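PDB 3CHJ: alpha-14 giardin, which binds calcium and probably phospholipid as an annexin, and may serve as a calcium-regulated structural element linking the membrane to the underlying axoneme. Local coordinates for residues F255-N266 against R294-Y303. Numbering follows the deposited sequence.
Sequences FAGSGSDSNRLN and RCATELKGVY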
ATOM      1  N   PHE A 255       4.806  -3.111 -12.012  1.00 27.69           N
ATOM      2  CA  PHE A 255       5.495  -3.876 -13.064  1.00 29.56           C
ATOM      3  C   PHE A 255       5.435  -3.156 -14.432  1.00 31.46           C
ATOM      4  O   PHE A 255       6.005  -3.634 -15.428  1.00 32.45           O
ATOM      5  CB  PHE A 255       4.871  -5.275 -13.218  1.00 28.33           C
ATOM      6  CG  PHE A 255       5.109  -6.222 -12.054  1.00 27.02           C
ATOM      7  CD1 PHE A 255       6.387  -6.427 -11.529  1.00 26.45           C
ATOM      8  CD2 PHE A 255       4.051  -6.976 -11.537  1.00 23.97           C
ATOM      9  CE1 PHE A 255       6.600  -7.329 -10.475  1.00 26.01           C
ATOM     10  CE2 PHE A 255       4.255  -7.887 -10.482  1.00 25.09           C
ATOM     11  CZ  PHE A 255       5.535  -8.061  -9.952  1.00 25.08           C
ATOM     12  N   ALA A 256       4.737  -2.018 -14.473  1.00 33.66           N
ATOM     13  CA  ALA A 256       4.366  -1.301 -15.712  1.00 35.35           C
ATOM     14  C   ALA A 256       5.451  -0.976 -16.733  1.00 36.56           C
ATOM     15  O   ALA A 256       6.524  -0.468 -16.387  1.00 37.04           O
ATOM     16  CB  ALA A 256       3.606  -0.012 -15.373  1.00 35.72           C
ATOM     17  N   GLY A 257       5.126  -1.261 -17.997  1.00 38.02           N
ATOM     18  CA  GLY A 257       5.887  -0.800 -19.161  1.00 39.30           C
ATOM     19  C   GLY A 257       7.256  -1.416 -19.378  1.00 40.01           C
ATOM     20  O   GLY A 257       7.416  -2.643 -19.337  1.00 40.40           O
ATOM     21  N   SER A 258       8.237  -0.540 -19.599  1.00 40.63           N
ATOM     22  CA  SER A 258       9.580  -0.924 -20.039  1.00 41.10           C
ATOM     23  C   SER A 258      10.334  -1.756 -19.001  1.00 40.91           C
ATOM     24  O   SER A 258      10.781  -2.875 -19.287  1.00 41.37           O
ATOM     25  CB  SER A 258      10.384   0.330 -20.405  1.00 41.42           C
ATOM     26  OG  SER A 258      11.640  -0.003 -20.980  1.00 42.91           O
ATOM     27  N   GLY A 259      10.474  -1.198 -17.802  1.00 40.22           N
ATOM     28  CA  GLY A 259      11.086  -1.899 -16.686  1.00 39.07           C
ATOM     29  C   GLY A 259      10.096  -2.031 -15.550  1.00 38.27           C
ATOM     30  O   GLY A 259       8.920  -2.367 -15.768  1.00 38.53           O
ATOM     31  N   SER A 260      10.573  -1.755 -14.336  1.00 37.01           N
ATOM     32  CA  SER A 260       9.774  -1.925 -13.121  1.00 35.41           C
ATOM     33  C   SER A 260      10.145  -0.902 -12.060  1.00 34.10           C
ATOM     34  O   SER A 260      11.290  -0.442 -12.000  1.00 34.76           O
ATOM     35  CB  SER A 260       9.944  -3.339 -12.567  1.00 35.44           C
ATOM     36  OG  SER A 260       9.489  -4.288 -13.511  1.00 36.63           O
ATOM     37  N   ASP A 261       9.167  -0.576 -11.215  1.00 31.95           N
ATOM     38  CA  ASP A 261       9.277   0.476 -10.202  1.00 29.81           C
ATOM     39  C   ASP A 261       9.616  -0.150  -8.842  1.00 28.74           C
ATOM     40  O   ASP A 261       8.710  -0.449  -8.084  1.00 28.03           O
ATOM     41  CB  ASP A 261       7.922   1.215 -10.138  1.00 29.58           C
ATOM     42  CG  ASP A 261       7.943   2.471  -9.250  1.00 29.10           C
ATOM     43  OD1 ASP A 261       8.849   2.656  -8.405  1.00 27.70           O
ATOM     44  OD2 ASP A 261       6.992   3.273  -9.382  1.00 28.79           O
ATOM     45  N   SER A 262      10.907  -0.343  -8.545  1.00 27.21           N
ATOM     46  CA  SER A 262      11.339  -1.090  -7.342  1.00 26.31           C
ATOM     47  C   SER A 262      10.952  -0.445  -6.004  1.00 24.72           C
ATOM     48  O   SER A 262      10.599  -1.150  -5.057  1.00 22.94           O
ATOM     49  CB  SER A 262      12.845  -1.424  -7.373  1.00 26.45           C
ATOM     50  OG  SER A 262      13.643  -0.369  -6.862  1.00 30.23           O
ATOM     51  N   ASN A 263      11.021   0.879  -5.915  1.00 23.09           N
ATOM     52  CA  ASN A 263      10.532   1.559  -4.702  1.00 22.16           C
ATOM     53  C   ASN A 263       9.057   1.308  -4.472  1.00 20.52           C
ATOM     54  O   ASN A 263       8.621   1.027  -3.320  1.00 19.53           O
ATOM     55  CB  ASN A 263      10.804   3.055  -4.784  1.00 23.15           C
ATOM     56  CG  ASN A 263      12.265   3.363  -4.677  1.00 24.96           C
ATOM     57  OD1 ASN A 263      12.972   2.788  -3.851  1.00 29.08           O
ATOM     58  ND2 ASN A 263      12.738   4.276  -5.520  1.00 28.84           N
ATOM     59  N   ARG A 264       8.273   1.395  -5.540  1.00 19.11           N
ATOM     60  CA  ARG A 264       6.848   1.099  -5.416  1.00 18.01           C
ATOM     61  C   ARG A 264       6.629  -0.379  -5.082  1.00 16.45           C
ATOM     62  O   ARG A 264       5.836  -0.705  -4.199  1.00 15.20           O
ATOM     63  CB  ARG A 264       5.995   1.537  -6.631  1.00 18.81           C
ATOM     64  CG  ARG A 264       4.529   1.051  -6.561  1.00 19.79           C
ATOM     65  CD  ARG A 264       3.646   1.583  -7.690  1.00 20.41           C
ATOM     66  NE  ARG A 264       2.888   2.756  -7.250  1.00 17.84           N
ATOM     67  CZ  ARG A 264       2.285   3.614  -8.073  1.00 18.09           C
ATOM     68  NH1 ARG A 264       2.405   3.469  -9.389  1.00 18.32           N
ATOM     69  NH2 ARG A 264       1.568   4.618  -7.581  1.00 13.69           N
ATOM     70  N   LEU A 265       7.337  -1.280  -5.772  1.00 14.76           N
ATOM     71  CA  LEU A 265       7.192  -2.702  -5.473  1.00 13.66           C
ATOM     72  C   LEU A 265       7.477  -2.962  -4.004  1.00 12.68           C
ATOM     73  O   LEU A 265       6.756  -3.743  -3.359  1.00 12.82           O
ATOM     74  CB  LEU A 265       8.111  -3.567  -6.356  1.00 14.01           C
ATOM     75  CG  LEU A 265       7.766  -3.576  -7.855  1.00 14.81           C
ATOM     76  CD1 LEU A 265       8.956  -4.092  -8.677  1.00 16.18           C
ATOM     77  CD2 LEU A 265       6.547  -4.418  -8.130  1.00 15.53           C
ATOM     78  N   ASN A 266       8.539  -2.349  -3.483  1.00 11.99           N
ATOM     79  CA  ASN A 266       8.927  -2.581  -2.086  1.00 11.85           C
ATOM     80  C   ASN A 266       7.835  -2.127  -1.127  1.00 11.64           C
ATOM     81  O   ASN A 266       7.447  -2.878  -0.222  1.00 12.31           O
ATOM     82  CB  ASN A 266      10.244  -1.868  -1.749  1.00 11.23           C
ATOM     83  CG  ASN A 266      11.439  -2.549  -2.360  1.00 12.66           C
ATOM     84  OD1 ASN A 266      11.322  -3.653  -2.916  1.00 13.87           O
ATOM     85  ND2 ASN A 266      12.610  -1.925  -2.220  1.00 13.25           N
ATOM     86  N   ARG A 294       4.705 -12.851 -14.509  1.00 21.44           N
ATOM     87  CA  ARG A 294       5.038 -11.444 -14.685  1.00 21.22           C
ATOM     88  C   ARG A 294       6.303 -11.070 -13.904  1.00 21.11           C
ATOM     89  O   ARG A 294       7.195 -10.407 -14.421  1.00 20.28           O
ATOM     90  CB  ARG A 294       3.860 -10.535 -14.291  1.00 20.95           C
ATOM     91  CG  ARG A 294       4.097  -9.062 -14.609  1.00 22.81           C
ATOM     92  CD  ARG A 294       4.171  -8.813 -16.127  1.00 24.80           C
ATOM     93  NE  ARG A 294       4.497  -7.426 -16.438  1.00 28.13           N
ATOM     94  CZ  ARG A 294       3.595  -6.451 -16.506  1.00 28.75           C
ATOM     95  NH1 ARG A 294       2.311  -6.713 -16.291  1.00 30.56           N
ATOM     96  NH2 ARG A 294       3.976  -5.216 -16.790  1.00 28.73           N
ATOM     97  N   CYS A 295       6.383 -11.527 -12.664  1.00 22.05           N
ATOM     98  CA  CYS A 295       7.547 -11.263 -11.827  1.00 22.59           C
ATOM     99  C   CYS A 295       8.835 -11.833 -12.450  1.00 23.33           C
ATOM    100  O   CYS A 295       9.882 -11.170 -12.419  1.00 23.69           O
ATOM    101  CB  CYS A 295       7.306 -11.824 -10.425  1.00 23.28           C
ATOM    102  SG  CYS A 295       8.405 -11.145  -9.167  1.00 25.28           S
ATOM    103  N   ALA A 296       8.741 -13.035 -13.021  1.00 23.47           N
ATOM    104  CA  ALA A 296       9.877 -13.695 -13.680  1.00 24.43           C
ATOM    105  C   ALA A 296      10.380 -12.880 -14.864  1.00 24.75           C
ATOM    106  O   ALA A 296      11.594 -12.749 -15.071  1.00 25.30           O
ATOM    107  CB  ALA A 296       9.493 -15.089 -14.135  1.00 24.38           C
ATOM    108  N   THR A 297       9.455 -12.337 -15.653  1.00 24.75           N
ATOM    109  CA  THR A 297       9.841 -11.512 -16.789  1.00 25.57           C
ATOM    110  C   THR A 297      10.463 -10.196 -16.346  1.00 25.01           C
ATOM    111  O   THR A 297      11.501  -9.792 -16.865  1.00 25.58           O
ATOM    112  CB  THR A 297       8.648 -11.231 -17.728  1.00 25.90           C
ATOM    113  OG1 THR A 297       8.049 -12.469 -18.117  1.00 27.90           O
ATOM    114  CG2 THR A 297       9.124 -10.508 -18.976  1.00 27.44           C
ATOM    115  N   GLU A 298       9.841  -9.538 -15.370  1.00 24.24           N
ATOM    116  CA  GLU A 298      10.226  -8.185 -14.988  1.00 23.93           C
ATOM    117  C   GLU A 298      11.445  -8.136 -14.091  1.00 23.00           C
ATOM    118  O   GLU A 298      12.224  -7.193 -14.161  1.00 23.30           O
ATOM    119  CB  GLU A 298       9.074  -7.470 -14.254  1.00 23.93           C
ATOM    120  CG  GLU A 298       7.756  -7.334 -15.021  1.00 26.75           C
ATOM    121  CD  GLU A 298       7.854  -6.457 -16.258  1.00 30.82           C
ATOM    122  OE1 GLU A 298       8.732  -5.562 -16.300  1.00 32.81           O
ATOM    123  OE2 GLU A 298       7.045  -6.678 -17.195  1.00 32.59           O
ATOM    124  N   LEU A 299      11.586  -9.133 -13.222  1.00 22.44           N
ATOM    125  CA  LEU A 299      12.601  -9.099 -12.173  1.00 22.81           C
ATOM    126  C   LEU A 299      13.545 -10.295 -12.257  1.00 23.15           C
ATOM    127  O   LEU A 299      13.109 -11.441 -12.305  1.00 24.55           O
ATOM    128  CB  LEU A 299      11.930  -9.040 -10.791  1.00 22.49           C
ATOM    129  CG  LEU A 299      10.931  -7.897 -10.492  1.00 22.98           C
ATOM    130  CD1 LEU A 299      10.380  -8.038  -9.063  1.00 23.65           C
ATOM    131  CD2 LEU A 299      11.546  -6.515 -10.698  1.00 23.22           C
ATOM    132  N   LYS A 300      14.841 -10.021 -12.286  1.00 23.22           N
ATOM    133  CA  LYS A 300      15.833 -11.086 -12.310  1.00 22.77           C
ATOM    134  C   LYS A 300      16.473 -11.241 -10.942  1.00 21.91           C
ATOM    135  O   LYS A 300      16.448 -10.316 -10.118  1.00 23.23           O
ATOM    136  CB  LYS A 300      16.916 -10.802 -13.358  1.00 23.16           C
ATOM    137  CG  LYS A 300      16.410 -10.690 -14.794  1.00 24.97           C
ATOM    138  CD  LYS A 300      15.860 -12.003 -15.316  1.00 29.19           C
ATOM    139  CE  LYS A 300      15.338 -11.861 -16.731  1.00 32.26           C
ATOM    140  NZ  LYS A 300      14.129 -10.989 -16.807  1.00 35.23           N
ATOM    141  N   GLY A 301      17.028 -12.422 -10.688  1.00 20.63           N
ATOM    142  CA  GLY A 301      17.803 -12.659  -9.486  1.00 18.82           C
ATOM    143  C   GLY A 301      17.008 -12.722  -8.201  1.00 18.22           C
ATOM    144  O   GLY A 301      15.781 -12.924  -8.216  1.00 17.86           O
ATOM    145  N   VAL A 302      17.730 -12.587  -7.103  1.00 17.40           N
ATOM    146  CA  VAL A 302      17.210 -12.795  -5.768  1.00 16.44           C
ATOM    147  C   VAL A 302      16.063 -11.833  -5.446  1.00 15.62           C
ATOM    148  O   VAL A 302      15.133 -12.206  -4.721  1.00 15.08           O
ATOM    149  CB  VAL A 302      18.335 -12.743  -4.687  1.00 17.18           C
ATOM    150  CG1 VAL A 302      18.898 -11.346  -4.509  1.00 17.55           C
ATOM    151  CG2 VAL A 302      17.859 -13.361  -3.372  1.00 19.19           C
ATOM    152  N   TYR A 303      16.125 -10.624  -5.979  1.00 14.95           N
ATOM    153  CA  TYR A 303      15.075  -9.640  -5.692  1.00 14.27           C
ATOM    154  C   TYR A 303      13.731 -10.134  -6.193  1.00 14.70           C
ATOM    155  O   TYR A 303      12.716 -10.033  -5.492  1.00 14.14           O
ATOM    156  CB  TYR A 303      15.425  -8.259  -6.281  1.00 14.64           C
ATOM    157  CG  TYR A 303      14.366  -7.195  -6.055  1.00 14.81           C
ATOM    158  CD1 TYR A 303      14.145  -6.672  -4.787  1.00 14.49           C
ATOM    159  CD2 TYR A 303      13.581  -6.729  -7.108  1.00 14.30           C
ATOM    160  CE1 TYR A 303      13.177  -5.689  -4.577  1.00 14.23           C
ATOM    161  CE2 TYR A 303      12.610  -5.748  -6.919  1.00 16.00           C
ATOM    162  CZ  TYR A 303      12.411  -5.239  -5.641  1.00 16.02           C
ATOM    163  OH  TYR A 303      11.438  -4.283  -5.465  1.00 17.93           O
TER
HETATM  164  O   HOH W   1      11.676  -4.754 -15.190  1.00 43.53           O
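Ser260 and Glu298 bring the backbones closest, their CA atoms 6.5 Å apart, where the loop leading into helix 262-272, with Asp261 as its N-cap, passes the C-terminal end of helix 291-298. Phe255 packs from the loop against the helix. Arg294 CG, Glu298 CG and Cys295 CB approach its ring obliquely, while Leu299 CD1 meets the ring edge; a large flat side chain suits so many apolar neighbours. The chain of Arg294 bends at chi2 (66°), which lays one face of the guanidinium over Phe255 CB. One turn apart on their helix, Arg294 and Glu298 form a salt bridge: NE of Arg294 lies 2.8 Å from OE2 of Glu298, nearly straight at 170°, in the guanidinium plane and on the anti side of the carboxylate but tilted out of its plane. The other oxygen, Glu298 OE1, sits 3.2 Å from Gly259 O, two acceptors with no hydrogen bond between them. A water accepts from Ser260 OG (2.8 Å) and donates to Glu298 O (2.7 Å), so a small hydroxyl here ties the loop to the carbonyl at the helix end. Beyond it, the branched apolar ends of Leu265 and Leu299 meet tip to tip, CD1 to CD2, at 4.1 Å. Tyr303, whose phenol is long enough to reach the amide, donates from OH to Asn266 OD1 over 2.6 Å, from above the amide plane; Asn266 ND2 in turn binds Asp70 O, which fixes the amide's rotation. Both segments lie in the fourth annexin repeat, and loop carbonyl and carboxylate oxygens gathered this way are consistent with a type II annexin calcium loop, although no calcium is modelled here and Arg294 engages the carboxylate.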